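Local coordinates for octopine dehydrogenase (Pecten maximus, PDB 3C7A), which catalyses the NADH-dependent reductive condensation of L-arginine with pyruvate to give D-octopine, and the reverse oxidation of octopine, at residues S209-H212 / P213-F217; K254-A257 / N258-A262; K311-G315 / G316-D320; C382-Y386 / G387-L391. All coordinates share one frame; numbering follows the deposited sequence.

Overall arrangement
From the N terminus, the chain first builds the NAD-binding part on its mixed sheet; all four contacts come later. They lie in series, so none encloses or crosses another, and each closes only a turn between adjoining residues. Contact 1 is the start of helix 211-220, with the active-site histidine. Contact 2 is a late portion of the next helix, 240-263, whose earlier residues pack on F210 and A214 of contact 1. Contact 3 is a hairpin, about 45 Å from contact 2 between centres. Contact 4 turns the chain into helix 391-396 and comes within about 5 Å of contact 2, measured between nearest atoms.

Contact 1 (S209-H212 / P213-F217); sequences SFVH and PAILF
S209-H212 runs into P213-F217 as loop turning into helix, and i to i+4 backbone bonds link the two segments. The amide of A214 reaches the carbonyl of F210 (N to O 3.2 Å). One residue on, the I215 N to V211 O bond is weak at 3.4 Å. The next, L216 N to H212 O, is 3.3 Å long and straighter, with 161° at the hydrogen; the H212 carbonyl also receives a weak bond from I215 N.

P213 fits this start because a first-turn residue needs no amide proton for the helix ladder. Its CD lies against the carbonyls of the preceding turn, 3.6 Å from S209 O and 3.5 Å from F210 O, and the ring also touches M334 of helix 330-344. Swapping in a glycine would remove this ring and probably leave a gap against M334, with the backbone at the helix start freer to turn. Apolar contact is modest: V211 CG1 meets I215 CD1 at 4.2 Å, one turn further along. A214 sets its CB 3.3 Å from F210 O, and both A214 and F210 pack on helix 240-263.

H212 carries its imidazole beside its own backbone N (chi1 -73°), directed off the helix start. There NE2 is hydrogen-bonded to Y235 OH, and the ring meets Y325 edge-to-face. The helix start thus presents the active-site histidine, which also binds pyruvate, from the first turn of helix 211-220 in the alpha-helical domain of this opine dehydrogenase.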
ATOM      1  N   SER A 209      -3.320  -4.685   8.798  1.00 15.42           N
ATOM      2  CA  SER A 209      -4.021  -5.428   7.734  1.00 15.45           C
ATOM      3  C   SER A 209      -5.325  -6.113   8.176  1.00 15.45           C
ATOM      4  O   SER A 209      -6.148  -6.493   7.337  1.00 15.34           O
ATOM      5  CB  SER A 209      -3.080  -6.461   7.098  1.00 15.48           C
ATOM      6  OG  SER A 209      -1.996  -5.834   6.429  1.00 15.58           O
ATOM      7  N   PHE A 210      -5.504  -6.251   9.489  1.00 15.46           N
ATOM      8  CA  PHE A 210      -6.650  -6.949  10.085  1.00 15.55           C
ATOM      9  C   PHE A 210      -7.955  -6.139  10.172  1.00 15.66           C
ATOM     10  O   PHE A 210      -9.009  -6.704  10.474  1.00 15.59           O
ATOM     11  CB  PHE A 210      -6.277  -7.470  11.485  1.00 15.51           C
ATOM     12  CG  PHE A 210      -5.832  -6.389  12.447  1.00 15.56           C
ATOM     13  CD1 PHE A 210      -6.766  -5.646  13.169  1.00 15.53           C
ATOM     14  CD2 PHE A 210      -4.477  -6.120  12.635  1.00 15.50           C
ATOM     15  CE1 PHE A 210      -6.358  -4.647  14.057  1.00 15.68           C
ATOM     16  CE2 PHE A 210      -4.058  -5.124  13.521  1.00 15.58           C
ATOM     17  CZ  PHE A 210      -4.999  -4.387  14.233  1.00 15.55           C
ATOM     18  N   VAL A 211      -7.882  -4.833   9.908  1.00 15.81           N
ATOM     19  CA  VAL A 211      -8.998  -3.902  10.176  1.00 15.95           C
ATOM     20  C   VAL A 211     -10.298  -4.190   9.400  1.00 16.15           C
ATOM     21  O   VAL A 211     -11.352  -4.386  10.012  1.00 16.01           O
ATOM     22  CB  VAL A 211      -8.567  -2.407  10.008  1.00 15.98           C
ATOM     23  CG1 VAL A 211      -9.771  -1.466  10.092  1.00 15.85           C
ATOM     24  CG2 VAL A 211      -7.536  -2.020  11.060  1.00 15.88           C
ATOM     25  N   HIS A 212     -10.223  -4.213   8.070  1.00 16.39           N
ATOM     26  CA  HIS A 212     -11.416  -4.426   7.237  1.00 16.72           C
ATOM     27  C   HIS A 212     -12.022  -5.838   7.301  1.00 16.96           C
ATOM     28  O   HIS A 212     -13.248  -5.970   7.351  1.00 17.02           O
ATOM     29  CB  HIS A 212     -11.183  -3.987   5.783  1.00 16.71           C
ATOM     30  CG  HIS A 212     -11.129  -2.501   5.600  1.00 16.71           C
ATOM     31  ND1 HIS A 212     -10.238  -1.887   4.747  1.00 17.02           N
ATOM     32  CD2 HIS A 212     -11.850  -1.505   6.170  1.00 16.69           C
ATOM     33  CE1 HIS A 212     -10.415  -0.579   4.793  1.00 17.11           C
ATOM     34  NE2 HIS A 212     -11.388  -0.321   5.649  1.00 16.74           N
ATOM     35  N   PRO A 213     -11.176  -6.896   7.286  1.00 17.19           N
ATOM     36  CA  PRO A 213     -11.703  -8.254   7.495  1.00 17.39           C
ATOM     37  C   PRO A 213     -12.436  -8.456   8.830  1.00 17.61           C
ATOM     38  O   PRO A 213     -13.378  -9.251   8.893  1.00 17.55           O
ATOM     39  CB  PRO A 213     -10.444  -9.130   7.440  1.00 17.40           C
ATOM     40  CG  PRO A 213      -9.476  -8.342   6.632  1.00 17.35           C
ATOM     41  CD  PRO A 213      -9.722  -6.922   7.034  1.00 17.18           C
ATOM     42  N   ALA A 214     -12.013  -7.740   9.872  1.00 17.92           N
ATOM     43  CA  ALA A 214     -12.637  -7.835  11.199  1.00 18.26           C
ATOM     44  C   ALA A 214     -14.028  -7.196  11.263  1.00 18.53           C
ATOM     45  O   ALA A 214     -14.909  -7.688  11.975  1.00 18.53           O
ATOM     46  CB  ALA A 214     -11.725  -7.234  12.268  1.00 18.25           C
ATOM     47  N   ILE A 215     -14.215  -6.102  10.526  1.00 18.87           N
ATOM     48  CA  ILE A 215     -15.499  -5.391  10.467  1.00 19.22           C
ATOM     49  C   ILE A 215     -16.559  -6.196   9.698  1.00 19.47           C
ATOM     50  O   ILE A 215     -17.737  -6.205  10.076  1.00 19.45           O
ATOM     51  CB  ILE A 215     -15.328  -3.955   9.883  1.00 19.26           C
ATOM     52  CG1 ILE A 215     -14.521  -3.082  10.855  1.00 19.23           C
ATOM     53  CG2 ILE A 215     -16.686  -3.306   9.579  1.00 19.21           C
ATOM     54  CD1 ILE A 215     -13.987  -1.786  10.256  1.00 19.32           C
ATOM     55  N   LEU A 216     -16.131  -6.876   8.635  1.00 19.73           N
ATOM     56  CA  LEU A 216     -17.013  -7.747   7.852  1.00 20.00           C
ATOM     57  C   LEU A 216     -17.417  -9.013   8.620  1.00 20.30           C
ATOM     58  O   LEU A 216     -18.560  -9.470   8.513  1.00 20.18           O
ATOM     59  CB  LEU A 216     -16.367  -8.113   6.508  1.00 19.96           C
ATOM     60  CG  LEU A 216     -16.222  -7.016   5.444  1.00 19.90           C
ATOM     61  CD1 LEU A 216     -15.234  -7.438   4.364  1.00 19.88           C
ATOM     62  CD2 LEU A 216     -17.567  -6.641   4.823  1.00 19.78           C
ATOM     63  N   PHE A 217     -16.478  -9.566   9.388  1.00 20.71           N
ATOM     64  CA  PHE A 217     -16.725 -10.748  10.225  1.00 21.19           C
ATOM     65  C   PHE A 217     -17.657 -10.441  11.404  1.00 21.51           C
ATOM     66  O   PHE A 217     -18.453 -11.290  11.809  1.00 21.49           O
ATOM     67  CB  PHE A 217     -15.399 -11.342  10.727  1.00 21.18           C
ATOM     68  CG  PHE A 217     -15.559 -12.560  11.607  1.00 21.27           C
ATOM     69  CD1 PHE A 217     -15.830 -13.810  11.054  1.00 21.53           C
ATOM     70  CD2 PHE A 217     -15.426 -12.457  12.990  1.00 21.42           C
ATOM     71  CE1 PHE A 217     -15.974 -14.938  11.864  1.00 21.58           C
ATOM     72  CE2 PHE A 217     -15.568 -13.577  13.810  1.00 21.69           C
ATOM     73  CZ  PHE A 217     -15.844 -14.820  13.246  1.00 21.51           C
TER

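Contact 2 (K254-A257 / N258-A262); sequences KDVA and NAIMA
V256 and I260, one helical turn apart, aim their branches at each other through their first torsions. In V256, CG1 stands opposite the backbone N (chi1 177°), reaching forward along the helix, whereas I260 holds CG1 next to its own N (chi1 -62°) and extends CD1 back towards the valine. The two side chains lie side by side and point the same way, with V256 CG1 4.1 Å from I260 CD1. The isoleucine branch also passes over the valine carbonyl: I260 CG1 is 3.4 Å from V256 O.

On another flank M261 folds back along the chain. A bend at chi3 of -76° brings its CE to 3.8 Å from A257 O, so the methyl group rests over the preceding turn. L269 packs on this methionine, and V346 touches A259.

The backbone is regular helix. N258 N to K254 O, at 3.2 Å, is the shortest of the four bonds between the segments; the amides of A259, I260 and M261 make longer, weak bonds to the carbonyls of D255, V256 and A257.

D255 and N258 are linked through a water molecule. It donates to D255 OD1 at 2.7 Å and accepts from N258 ND2 at 3.1 Å, joining the two side-chain ends across three residues. K254, at the start of this run, has its side chain against D274.

This part of helix 240-263 is therefore amphipathic: V256, A257 and I260 are buried, while the carboxylate and the amide face outwards, where a shared water probably meets part of their hydrogen-bonding needs in place of a direct bond.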
ATOM      1  N   LYS A 254       2.411  -6.280  18.731  1.00 17.43           N
ATOM      2  CA  LYS A 254       3.451  -5.902  19.696  1.00 17.72           C
ATOM      3  C   LYS A 254       4.337  -7.076  20.120  1.00 17.71           C
ATOM      4  O   LYS A 254       5.551  -6.913  20.275  1.00 17.70           O
ATOM      5  CB  LYS A 254       2.831  -5.225  20.924  1.00 17.80           C
ATOM      6  CG  LYS A 254       2.490  -3.752  20.712  1.00 18.40           C
ATOM      7  CD  LYS A 254       1.424  -3.243  21.678  1.00 19.24           C
ATOM      8  CE  LYS A 254       1.988  -2.877  23.050  1.00 19.96           C
ATOM      9  NZ  LYS A 254       2.008  -4.038  23.988  1.00 20.31           N
ATOM     10  N   ASP A 255       3.727  -8.249  20.301  1.00 17.82           N
ATOM     11  CA  ASP A 255       4.450  -9.478  20.653  1.00 17.89           C
ATOM     12  C   ASP A 255       5.521  -9.851  19.621  1.00 17.95           C
ATOM     13  O   ASP A 255       6.616 -10.291  19.987  1.00 17.90           O
ATOM     14  CB  ASP A 255       3.476 -10.654  20.827  1.00 17.96           C
ATOM     15  CG  ASP A 255       2.600 -10.527  22.070  1.00 18.27           C
ATOM     16  OD1 ASP A 255       2.995  -9.847  23.043  1.00 18.49           O
ATOM     17  OD2 ASP A 255       1.505 -11.130  22.075  1.00 18.79           O
ATOM     18  N   VAL A 256       5.198  -9.669  18.340  1.00 17.97           N
ATOM     19  CA  VAL A 256       6.116  -9.982  17.236  1.00 18.16           C
ATOM     20  C   VAL A 256       7.321  -9.028  17.206  1.00 18.23           C
ATOM     21  O   VAL A 256       8.462  -9.467  17.022  1.00 18.24           O
ATOM     22  CB  VAL A 256       5.378  -9.993  15.860  1.00 18.07           C
ATOM     23  CG1 VAL A 256       6.347 -10.249  14.709  1.00 18.11           C
ATOM     24  CG2 VAL A 256       4.273 -11.044  15.852  1.00 18.20           C
ATOM     25  N   ALA A 257       7.059  -7.736  17.397  1.00 18.35           N
ATOM     26  CA  ALA A 257       8.103  -6.706  17.386  1.00 18.47           C
ATOM     27  C   ALA A 257       9.135  -6.883  18.508  1.00 18.64           C
ATOM     28  O   ALA A 257      10.337  -6.719  18.276  1.00 18.57           O
ATOM     29  CB  ALA A 257       7.477  -5.315  17.442  1.00 18.44           C
ATOM     30  N   ASN A 258       8.661  -7.216  19.710  1.00 18.86           N
ATOM     31  CA  ASN A 258       9.532  -7.436  20.872  1.00 19.16           C
ATOM     32  C   ASN A 258      10.452  -8.651  20.730  1.00 19.31           C
ATOM     33  O   ASN A 258      11.577  -8.645  21.239  1.00 19.34           O
ATOM     34  CB  ASN A 258       8.705  -7.557  22.161  1.00 19.16           C
ATOM     35  CG  ASN A 258       8.172  -6.217  22.657  1.00 19.48           C
ATOM     36  OD1 ASN A 258       8.769  -5.165  22.424  1.00 19.70           O
ATOM     37  ND2 ASN A 258       7.045  -6.257  23.359  1.00 19.84           N
ATOM     38  N   ALA A 259       9.967  -9.684  20.043  1.00 19.53           N
ATOM     39  CA  ALA A 259      10.732 -10.916  19.823  1.00 19.73           C
ATOM     40  C   ALA A 259      11.897 -10.732  18.845  1.00 19.89           C
ATOM     41  O   ALA A 259      12.949 -11.358  19.006  1.00 19.85           O
ATOM     42  CB  ALA A 259       9.810 -12.036  19.354  1.00 19.74           C
ATOM     43  N   ILE A 260      11.702  -9.879  17.839  1.00 20.01           N
ATOM     44  CA  ILE A 260      12.735  -9.585  16.836  1.00 20.16           C
ATOM     45  C   ILE A 260      13.902  -8.793  17.443  1.00 20.31           C
ATOM     46  O   ILE A 260      15.069  -9.083  17.159  1.00 20.27           O
ATOM     47  CB  ILE A 260      12.147  -8.846  15.594  1.00 20.17           C
ATOM     48  CG1 ILE A 260      11.107  -9.727  14.886  1.00 20.19           C
ATOM     49  CG2 ILE A 260      13.256  -8.433  14.616  1.00 20.13           C
ATOM     50  CD1 ILE A 260      10.194  -8.979  13.920  1.00 20.14           C
ATOM     51  N   MET A 261      13.577  -7.807  18.281  1.00 20.52           N
ATOM     52  CA  MET A 261      14.579  -6.950  18.927  1.00 20.84           C
ATOM     53  C   MET A 261      15.479  -7.710  19.907  1.00 20.99           C
ATOM     54  O   MET A 261      16.666  -7.399  20.034  1.00 20.99           O
ATOM     55  CB  MET A 261      13.909  -5.765  19.637  1.00 20.85           C
ATOM     56  CG  MET A 261      13.400  -4.670  18.702  1.00 20.83           C
ATOM     57  SD  MET A 261      12.893  -3.153  19.551  1.00 21.19           S
ATOM     58  CE  MET A 261      11.317  -3.642  20.250  1.00 20.95           C
ATOM     59  N   ALA A 262      14.909  -8.702  20.590  1.00 21.18           N
ATOM     60  CA  ALA A 262      15.651  -9.523  21.549  1.00 21.34           C
ATOM     61  C   ALA A 262      16.605 -10.506  20.868  1.00 21.45           C
ATOM     62  O   ALA A 262      17.693 -10.782  21.381  1.00 21.44           O
ATOM     63  CB  ALA A 262      14.687 -10.265  22.470  1.00 21.35           C
TER
HETATM   64  O   HOH W   1       5.322  -8.755  23.988  1.00 44.00           O

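Contact 3 (K311-G315 / G316-D320); sequences KAVDG and GVAPD
Strands 310-313 and 316-319 form a beta hairpin with a two-residue loop, a type II turn from V313 to G316 with D314 and G315 at its corners. K311 and A318 form a hydrogen-bonded pair, with K311 N to A318 O at 2.9 Å and A318 N to K311 O at 3.0 Å. A312 faces V317 as a non-hydrogen-bonded pair. V313 and G316 complete the ladder through V313 N to G316 O (3.1 Å) and a weak return bond from G316 N. The short strands are strongly twisted, 128° between their directions.

V313 and A318 share a face with K311, on a diagonal across the ladder. In V313, CG2 is wedged between the backbone N and the carbonyl carbon and lies 3.9 Å from A318 CB, with CG1 close behind. On the other face V317 packs against V228, to which it is also bonded through the backbone. K311 O receives a further contact from V317 CA at 3.4 Å, a CA-H...O approach.

The positive phi of G315 suits a glycine, and at G316 a CB would collide with the carbonyl O of G315.

The lysine chain is extended beyond CG and crosses D320 at about a right angle, leaving K311 NZ 4.5 Å from D320 OD1. At that separation no salt bridge forms, and the opposite charges probably attract only loosely at this exposed end, so the ladder of backbone bonds probably contributes more to holding the hairpin.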
ATOM      1  N   LYS A 311     -26.470  -5.752  -2.499  1.00 21.60           N
ATOM      2  CA  LYS A 311     -27.159  -6.038  -3.772  1.00 21.83           C
ATOM      3  C   LYS A 311     -28.615  -6.493  -3.565  1.00 21.91           C
ATOM      4  O   LYS A 311     -28.982  -6.947  -2.477  1.00 21.91           O
ATOM      5  CB  LYS A 311     -26.377  -7.063  -4.608  1.00 21.78           C
ATOM      6  CG  LYS A 311     -26.249  -8.450  -3.980  1.00 21.87           C
ATOM      7  CD  LYS A 311     -25.383  -9.367  -4.832  1.00 22.00           C
ATOM      8  CE  LYS A 311     -25.205 -10.725  -4.171  1.00 22.53           C
ATOM      9  NZ  LYS A 311     -24.339 -11.630  -4.976  1.00 22.99           N
ATOM     10  N   ALA A 312     -29.430  -6.381  -4.617  1.00 22.09           N
ATOM     11  CA  ALA A 312     -30.881  -6.626  -4.537  1.00 22.21           C
ATOM     12  C   ALA A 312     -31.284  -8.103  -4.562  1.00 22.35           C
ATOM     13  O   ALA A 312     -30.850  -8.859  -5.435  1.00 22.29           O
ATOM     14  CB  ALA A 312     -31.606  -5.863  -5.645  1.00 22.20           C
ATOM     15  N   VAL A 313     -32.124  -8.497  -3.601  1.00 22.58           N
ATOM     16  CA  VAL A 313     -32.620  -9.880  -3.472  1.00 22.78           C
ATOM     17  C   VAL A 313     -34.114  -9.944  -3.103  1.00 22.94           C
ATOM     18  O   VAL A 313     -34.778  -8.911  -2.981  1.00 22.88           O
ATOM     19  CB  VAL A 313     -31.803 -10.710  -2.430  1.00 22.77           C
ATOM     20  CG1 VAL A 313     -30.394 -11.011  -2.940  1.00 22.83           C
ATOM     21  CG2 VAL A 313     -31.758 -10.008  -1.073  1.00 22.73           C
ATOM     22  N   ASP A 314     -34.627 -11.164  -2.927  1.00 23.16           N
ATOM     23  CA  ASP A 314     -36.016 -11.401  -2.510  1.00 23.42           C
ATOM     24  C   ASP A 314     -36.284 -10.811  -1.120  1.00 23.49           C
ATOM     25  O   ASP A 314     -35.671 -11.221  -0.131  1.00 23.50           O
ATOM     26  CB  ASP A 314     -36.332 -12.909  -2.544  1.00 23.43           C
ATOM     27  CG  ASP A 314     -37.768 -13.241  -2.110  1.00 23.77           C
ATOM     28  OD1 ASP A 314     -38.629 -12.337  -2.033  1.00 24.30           O
ATOM     29  OD2 ASP A 314     -38.038 -14.433  -1.852  1.00 23.87           O
ATOM     30  N   GLY A 315     -37.158  -9.807  -1.056  1.00 20.00           N
ATOM     31  CA  GLY A 315     -37.658  -9.173   0.150  1.00 20.00           C
ATOM     32  C   GLY A 315     -36.611  -8.314   0.830  1.00 20.00           C
ATOM     33  O   GLY A 315     -36.737  -8.075   2.089  1.00 23.74           O
ATOM     34  N   GLY A 316     -35.652  -7.759   0.137  1.00 23.76           N
ATOM     35  CA  GLY A 316     -34.674  -6.822   0.705  1.00 23.85           C
ATOM     36  C   GLY A 316     -33.333  -6.755  -0.007  1.00 23.91           C
ATOM     37  O   GLY A 316     -33.262  -6.885  -1.233  1.00 23.84           O
ATOM     38  N   VAL A 317     -32.272  -6.529   0.772  1.00 23.99           N
ATOM     39  CA  VAL A 317     -30.892  -6.501   0.263  1.00 24.03           C
ATOM     40  C   VAL A 317     -29.979  -7.480   1.014  1.00 24.09           C
ATOM     41  O   VAL A 317     -30.279  -7.882   2.142  1.00 24.08           O
ATOM     42  CB  VAL A 317     -30.267  -5.069   0.293  1.00 24.00           C
ATOM     43  CG1 VAL A 317     -30.963  -4.144  -0.703  1.00 24.01           C
ATOM     44  CG2 VAL A 317     -30.286  -4.478   1.703  1.00 24.01           C
ATOM     45  N   ALA A 318     -28.866  -7.850   0.379  1.00 24.16           N
ATOM     46  CA  ALA A 318     -27.905  -8.806   0.937  1.00 24.32           C
ATOM     47  C   ALA A 318     -26.455  -8.348   0.703  1.00 24.48           C
ATOM     48  O   ALA A 318     -26.194  -7.609  -0.248  1.00 24.38           O
ATOM     49  CB  ALA A 318     -28.136 -10.191   0.334  1.00 24.26           C
ATOM     50  N   PRO A 319     -25.509  -8.785   1.568  1.00 24.74           N
ATOM     51  CA  PRO A 319     -24.099  -8.380   1.443  1.00 24.98           C
ATOM     52  C   PRO A 319     -23.458  -8.776   0.109  1.00 25.28           C
ATOM     53  O   PRO A 319     -23.630  -9.909  -0.351  1.00 25.20           O
ATOM     54  CB  PRO A 319     -23.413  -9.116   2.602  1.00 24.96           C
ATOM     55  CG  PRO A 319     -24.340 -10.230   2.958  1.00 24.81           C
ATOM     56  CD  PRO A 319     -25.708  -9.681   2.722  1.00 24.73           C
ATOM     57  N   ASP A 320     -22.725  -7.839  -0.492  1.00 25.66           N
ATOM     58  CA  ASP A 320     -22.050  -8.062  -1.771  1.00 26.11           C
ATOM     59  C   ASP A 320     -20.551  -8.285  -1.572  1.00 26.43           C
ATOM     60  O   ASP A 320     -19.788  -7.335  -1.375  1.00 26.41           O
ATOM     61  CB  ASP A 320     -22.307  -6.886  -2.729  1.00 26.13           C
ATOM     62  CG  ASP A 320     -21.655  -7.073  -4.100  1.00 26.30           C
ATOM     63  OD1 ASP A 320     -21.435  -8.226  -4.530  1.00 26.65           O
ATOM     64  OD2 ASP A 320     -21.370  -6.051  -4.759  1.00 26.45           O
TER

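Contact 4 (C382-Y386 / G387-L391); sequences CPQRY and GFNTL
F388 and P383 are joined by a backbone hydrogen bond: F388 N reaches P383 O at 3.1 Å, from above the carbonyl plane. Inside this bond lies a weak one, G387 N to Q384 O at 3.3 Å. With G387 at positive phi, where a CB would clash with Y386 O, this 6-to-1 and 5-to-2 pair makes a Schellman motif, closing a short turn whose residues 383-385 have helical torsions.

The apolar part follows the motif: P383 CB lies 4.3 Å from F388 CB, and Y386 CB sits 3.9 Å from F388 CE2. The phenyl group is turned beside its own backbone N (chi1 -57°), bringing CD2 and CE2 up to the tyrosine CB. An alanine at this site would remove the ring and is likely to leave both Y386 CB and K399, which makes a cation-pi contact with that ring, without their partner.

Beside it the aliphatic CG of Q384 touches N389 ND2 at 3.6 Å, the two amide planes 27° apart; the polar link is a water between Q384 NE2 (3.0 Å) and N389 O (3.2 Å).

Q384 NE2 also bonds G339 O of helix 330-344, while Y386 packs on F123, Q124 and D127 of helix 121-129. T390 stands at the N-cap of helix 391-396, its OG1 making a weak bond to A393 N, so the turn touches helices 330-344 and 121-129 and leads into helix 391-396.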
ATOM      1  N   CYS A 382       4.568 -13.781   0.880  1.00 17.19           N
ATOM      2  CA  CYS A 382       5.248 -14.262   2.092  1.00 17.03           C
ATOM      3  C   CYS A 382       6.710 -14.633   1.794  1.00 16.89           C
ATOM      4  O   CYS A 382       7.001 -15.159   0.718  1.00 16.90           O
ATOM      5  CB  CYS A 382       4.488 -15.433   2.738  1.00 17.04           C
ATOM      6  SG  CYS A 382       4.403 -16.974   1.778  1.00 17.17           S
ATOM      7  N   PRO A 383       7.635 -14.331   2.731  1.00 16.77           N
ATOM      8  CA  PRO A 383       9.076 -14.562   2.524  1.00 16.72           C
ATOM      9  C   PRO A 383       9.474 -15.994   2.143  1.00 16.72           C
ATOM     10  O   PRO A 383      10.457 -16.179   1.420  1.00 16.64           O
ATOM     11  CB  PRO A 383       9.702 -14.170   3.872  1.00 16.71           C
ATOM     12  CG  PRO A 383       8.566 -14.113   4.845  1.00 16.69           C
ATOM     13  CD  PRO A 383       7.371 -13.718   4.047  1.00 16.76           C
ATOM     14  N   GLN A 384       8.719 -16.987   2.619  1.00 16.74           N
ATOM     15  CA  GLN A 384       9.007 -18.403   2.342  1.00 16.75           C
ATOM     16  C   GLN A 384       8.764 -18.802   0.883  1.00 16.91           C
ATOM     17  O   GLN A 384       9.342 -19.778   0.398  1.00 16.83           O
ATOM     18  CB  GLN A 384       8.207 -19.321   3.277  1.00 16.69           C
ATOM     19  CG  GLN A 384       8.675 -19.323   4.735  1.00 16.31           C
ATOM     20  CD  GLN A 384       8.095 -18.180   5.564  1.00 16.07           C
ATOM     21  OE1 GLN A 384       7.305 -17.367   5.075  1.00 15.51           O
ATOM     22  NE2 GLN A 384       8.489 -18.119   6.832  1.00 15.94           N
ATOM     23  N   ARG A 385       7.908 -18.045   0.194  1.00 17.16           N
ATOM     24  CA  ARG A 385       7.616 -18.266  -1.225  1.00 17.43           C
ATOM     25  C   ARG A 385       8.853 -18.042  -2.104  1.00 17.44           C
ATOM     26  O   ARG A 385       8.982 -18.650  -3.170  1.00 17.49           O
ATOM     27  CB  ARG A 385       6.474 -17.347  -1.683  1.00 17.55           C
ATOM     28  CG  ARG A 385       5.963 -17.611  -3.095  1.00 18.10           C
ATOM     29  CD  ARG A 385       5.957 -16.329  -3.919  1.00 18.70           C
ATOM     30  NE  ARG A 385       5.537 -16.549  -5.303  1.00 19.54           N
ATOM     31  CZ  ARG A 385       6.337 -16.955  -6.289  1.00 20.04           C
ATOM     32  NH1 ARG A 385       5.845 -17.118  -7.511  1.00 20.18           N
ATOM     33  NH2 ARG A 385       7.624 -17.202  -6.064  1.00 20.11           N
ATOM     34  N   TYR A 386       9.754 -17.171  -1.648  1.00 17.46           N
ATOM     35  CA  TYR A 386      10.978 -16.842  -2.388  1.00 17.49           C
ATOM     36  C   TYR A 386      12.222 -17.550  -1.830  1.00 17.61           C
ATOM     37  O   TYR A 386      13.325 -17.390  -2.361  1.00 17.59           O
ATOM     38  CB  TYR A 386      11.204 -15.325  -2.413  1.00 17.43           C
ATOM     39  CG  TYR A 386      10.032 -14.505  -2.917  1.00 17.25           C
ATOM     40  CD1 TYR A 386       9.728 -14.443  -4.279  1.00 17.17           C
ATOM     41  CD2 TYR A 386       9.237 -13.774  -2.032  1.00 17.34           C
ATOM     42  CE1 TYR A 386       8.652 -13.684  -4.747  1.00 17.01           C
ATOM     43  CE2 TYR A 386       8.160 -13.009  -2.489  1.00 17.13           C
ATOM     44  CZ  TYR A 386       7.876 -12.970  -3.846  1.00 17.13           C
ATOM     45  OH  TYR A 386       6.815 -12.218  -4.301  1.00 17.19           O
ATOM     46  N   GLY A 387      12.043 -18.320  -0.760  1.00 17.77           N
ATOM     47  CA  GLY A 387      13.138 -19.089  -0.165  1.00 17.90           C
ATOM     48  C   GLY A 387      13.907 -18.400   0.953  1.00 17.98           C
ATOM     49  O   GLY A 387      15.000 -18.843   1.315  1.00 17.88           O
ATOM     50  N   PHE A 388      13.346 -17.318   1.493  1.00 18.14           N
ATOM     51  CA  PHE A 388      13.910 -16.650   2.670  1.00 18.34           C
ATOM     52  C   PHE A 388      13.259 -17.231   3.929  1.00 18.58           C
ATOM     53  O   PHE A 388      12.135 -16.861   4.282  1.00 18.51           O
ATOM     54  CB  PHE A 388      13.700 -15.128   2.610  1.00 18.26           C
ATOM     55  CG  PHE A 388      14.273 -14.466   1.376  1.00 18.21           C
ATOM     56  CD1 PHE A 388      15.648 -14.461   1.137  1.00 18.15           C
ATOM     57  CD2 PHE A 388      13.435 -13.822   0.469  1.00 18.22           C
ATOM     58  CE1 PHE A 388      16.176 -13.840   0.000  1.00 17.94           C
ATOM     59  CE2 PHE A 388      13.954 -13.197  -0.669  1.00 18.35           C
ATOM     60  CZ  PHE A 388      15.328 -13.207  -0.902  1.00 18.02           C
ATOM     61  N   ASN A 389      13.973 -18.137   4.596  1.00 18.86           N
ATOM     62  CA  ASN A 389      13.397 -18.952   5.674  1.00 19.17           C
ATOM     63  C   ASN A 389      13.802 -18.562   7.105  1.00 19.32           C
ATOM     64  O   ASN A 389      13.183 -19.020   8.070  1.00 19.41           O
ATOM     65  CB  ASN A 389      13.692 -20.443   5.432  1.00 19.21           C
ATOM     66  CG  ASN A 389      13.130 -20.956   4.108  1.00 19.38           C
ATOM     67  OD1 ASN A 389      13.790 -21.718   3.399  1.00 19.87           O
ATOM     68  ND2 ASN A 389      11.909 -20.545   3.773  1.00 19.43           N
ATOM     69  N   THR A 390      14.832 -17.726   7.239  1.00 19.46           N
ATOM     70  CA  THR A 390      15.323 -17.293   8.555  1.00 19.63           C
ATOM     71  C   THR A 390      15.237 -15.773   8.738  1.00 19.70           C
ATOM     72  O   THR A 390      15.069 -15.034   7.763  1.00 19.67           O
ATOM     73  CB  THR A 390      16.783 -17.747   8.803  1.00 19.60           C
ATOM     74  OG1 THR A 390      17.639 -17.201   7.790  1.00 19.80           O
ATOM     75  CG2 THR A 390      16.895 -19.270   8.798  1.00 19.56           C
ATOM     76  N   LEU A 391      15.357 -15.317   9.988  1.00 19.75           N
ATOM     77  CA  LEU A 391      15.349 -13.883  10.306  1.00 19.80           C
ATOM     78  C   LEU A 391      16.542 -13.131   9.706  1.00 19.84           C
ATOM     79  O   LEU A 391      16.410 -11.970   9.305  1.00 19.76           O
ATOM     80  CB  LEU A 391      15.284 -13.650  11.823  1.00 19.82           C
ATOM     81  CG  LEU A 391      13.964 -13.893  12.571  1.00 19.96           C
ATOM     82  CD1 LEU A 391      14.164 -13.731  14.076  1.00 19.94           C
ATOM     83  CD2 LEU A 391      12.842 -12.978  12.085  1.00 19.98           C
TER
HETATM   84  O   HOH W   2      10.150 -20.036   8.404  1.00 15.31           O